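Local coordinates for protein putative aminopeptidase (Leishmania major, PDB 5NTH) that probably acts as a manganese-dependent M17 leucyl aminopeptidase, removing residues from the N-terminus of peptides, and is caught here with the inhibitor actinonin bound, at residues T517-A521 with G522-Y526. Numbering follows the deposited sequence.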
ATOM      1  N   THR A 517       0.737  17.365 -22.366  1.00 26.22           N
ATOM      2  CA  THR A 517       1.751  18.369 -22.197  1.00 25.62           C
ATOM      3  C   THR A 517       3.170  17.811 -22.262  1.00 24.37           C
ATOM      4  O   THR A 517       4.110  18.573 -22.374  1.00 23.22           O
ATOM      5  CB  THR A 517       1.589  19.075 -20.838  1.00 26.72           C
ATOM      6  OG1 THR A 517       2.053  20.413 -20.923  1.00 27.43           O
ATOM      7  CG2 THR A 517       2.383  18.357 -19.697  1.00 27.35           C
ATOM      8  N   SER A 518       3.324  16.507 -22.105  1.00 23.71           N
ATOM      9  CA  SER A 518       4.630  15.886 -22.143  1.00 23.95           C
ATOM     10  C   SER A 518       4.553  14.464 -22.591  1.00 24.27           C
ATOM     11  O   SER A 518       3.519  13.836 -22.535  1.00 23.85           O
ATOM     12  CB  SER A 518       5.334  15.908 -20.779  1.00 24.32           C
ATOM     13  OG  SER A 518       4.966  14.805 -19.965  1.00 23.95           O
ATOM     14  N   ASN A 519       5.696  13.975 -23.036  1.00 25.45           N
ATOM     15  CA  ASN A 519       5.874  12.600 -23.416  1.00 26.52           C
ATOM     16  C   ASN A 519       7.308  12.142 -23.039  1.00 27.44           C
ATOM     17  O   ASN A 519       7.991  12.814 -22.267  1.00 26.64           O
ATOM     18  CB  ASN A 519       5.573  12.481 -24.899  1.00 27.04           C
ATOM     19  CG  ASN A 519       6.577  13.226 -25.767  1.00 27.13           C
ATOM     20  OD1 ASN A 519       7.773  13.310 -25.466  1.00 27.57           O
ATOM     21  ND2 ASN A 519       6.098  13.754 -26.849  1.00 26.86           N
ATOM     22  N   THR A 520       7.769  11.023 -23.595  1.00 29.28           N
ATOM     23  CA  THR A 520       9.081  10.465 -23.234  1.00 31.06           C
ATOM     24  C   THR A 520      10.194  11.501 -23.299  1.00 30.94           C
ATOM     25  O   THR A 520      11.007  11.638 -22.395  1.00 32.43           O
ATOM     26  CB  THR A 520       9.483   9.322 -24.174  1.00 32.89           C
ATOM     27  OG1 THR A 520       8.483   8.292 -24.139  1.00 33.66           O
ATOM     28  CG2 THR A 520      10.890   8.744 -23.778  1.00 34.37           C
ATOM     29  N   ALA A 521      10.216  12.220 -24.400  1.00 31.06           N
ATOM     30  CA  ALA A 521      11.259  13.184 -24.664  1.00 30.00           C
ATOM     31  C   ALA A 521      11.102  14.443 -23.830  1.00 29.59           C
ATOM     32  O   ALA A 521      12.055  15.204 -23.740  1.00 30.59           O
ATOM     33  CB  ALA A 521      11.266  13.535 -26.141  1.00 29.69           C
ATOM     34  N   GLY A 522       9.920  14.681 -23.241  1.00 27.70           N
ATOM     35  CA  GLY A 522       9.694  15.856 -22.415  1.00 26.09           C
ATOM     36  C   GLY A 522       8.517  16.637 -22.938  1.00 25.57           C
ATOM     37  O   GLY A 522       7.581  16.069 -23.461  1.00 25.43           O
ATOM     38  N   ALA A 523       8.589  17.950 -22.793  1.00 25.46           N
ATOM     39  CA  ALA A 523       7.482  18.866 -23.061  1.00 25.69           C
ATOM     40  C   ALA A 523       7.080  18.890 -24.539  1.00 25.87           C
ATOM     41  O   ALA A 523       7.943  18.890 -25.397  1.00 27.67           O
ATOM     42  CB  ALA A 523       7.880  20.263 -22.611  1.00 25.73           C
ATOM     43  N   THR A 524       5.782  18.904 -24.822  1.00 25.63           N
ATOM     44  CA  THR A 524       5.264  18.856 -26.183  1.00 25.71           C
ATOM     45  C   THR A 524       4.939  20.205 -26.785  1.00 25.79           C
ATOM     46  O   THR A 524       4.780  20.305 -27.990  1.00 26.45           O
ATOM     47  CB  THR A 524       4.002  17.980 -26.306  1.00 25.52           C
ATOM     48  OG1 THR A 524       2.936  18.526 -25.524  1.00 25.66           O
ATOM     49  CG2 THR A 524       4.307  16.561 -25.870  1.00 25.57           C
ATOM     50  N   GLY A 525       4.825  21.235 -25.960  1.00 26.23           N
ATOM     51  CA  GLY A 525       4.355  22.544 -26.415  1.00 26.68           C
ATOM     52  C   GLY A 525       2.836  22.633 -26.563  1.00 26.93           C
ATOM     53  O   GLY A 525       2.311  23.663 -27.011  1.00 27.69           O
ATOM     54  N   TYR A 526       2.125  21.563 -26.187  1.00 25.98           N
ATOM     55  CA  TYR A 526       0.679  21.507 -26.312  1.00 25.69           C
ATOM     56  C   TYR A 526       0.020  22.762 -25.783  1.00 26.46           C
ATOM     57  O   TYR A 526       0.358  23.224 -24.701  1.00 26.86           O
ATOM     58  CB  TYR A 526       0.117  20.343 -25.537  1.00 24.89           C
ATOM     59  CG  TYR A 526      -1.356  20.144 -25.748  1.00 24.06           C
ATOM     60  CD1 TYR A 526      -2.307  21.058 -25.249  1.00 23.80           C
ATOM     61  CD2 TYR A 526      -1.818  19.050 -26.436  1.00 23.65           C
ATOM     62  CE1 TYR A 526      -3.666  20.874 -25.446  1.00 22.99           C
ATOM     63  CE2 TYR A 526      -3.176  18.856 -26.614  1.00 23.73           C
ATOM     64  CZ  TYR A 526      -4.086  19.769 -26.112  1.00 23.17           C
ATOM     65  OH  TYR A 526      -5.411  19.558 -26.353  1.00 23.52           O
TER
HETATM   66  O   HOH W   1       8.192  15.950 -26.165  1.00 31.99           O
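N519 and G522 form the hydrogen-bonded pair that closes a tight β-hairpin, strand 518-519 returning as strand 522-523 through a type I turn. Two backbone bonds define the pair: N519 N gives its hydrogen to G522 O at 2.8 Å, nearly straight at 164°, and G522 N returns one to N519 O at 2.9 Å, more bent. A third bond, from T524 N to T517 O (3.0 Å), extends the pairing beyond the non-hydrogen-bonded pair S518 and A523. The CA of S518 sits 3.2 Å from G522 O in a CA-H...O contact, beside the same carbonyl that accepts from N519 N.

The N519 side chain folds back over the turn. With CG set between the backbone N and the carbonyl carbon (chi1 66°), OD1 faces the turn's own amides: it accepts weakly from A521 N at 2.9 Å, and a longer, also weak bond comes from G522 N. A water lies within hydrogen-bonding distance of both N519 OD1 and G522 O, bridging the N519 side chain and the G522 carbonyl. The other branch, ND2, lies 3.5 Å from the T524 methyl CG2, which also packs over the CA of S518. G522 combines a positive phi of 124° with an extended psi, a backbone shape suited to glycine.

Further out, the A523 backbone N and O are bonded to D221 and Q217 of helix 203-221, which fixes the second strand against that helix, while N317 ND2 hydrogen-bonds to S518 OG. The T517 side chain touches T418 and is about 7 Å from that of D321, a manganese ligand, placing the hairpin's base near the metal site without entering it. At that base T524 OG1, hydrogen-bonded to P516 O, accepts from Y526 N at 3.2 Å, completing an ST turn.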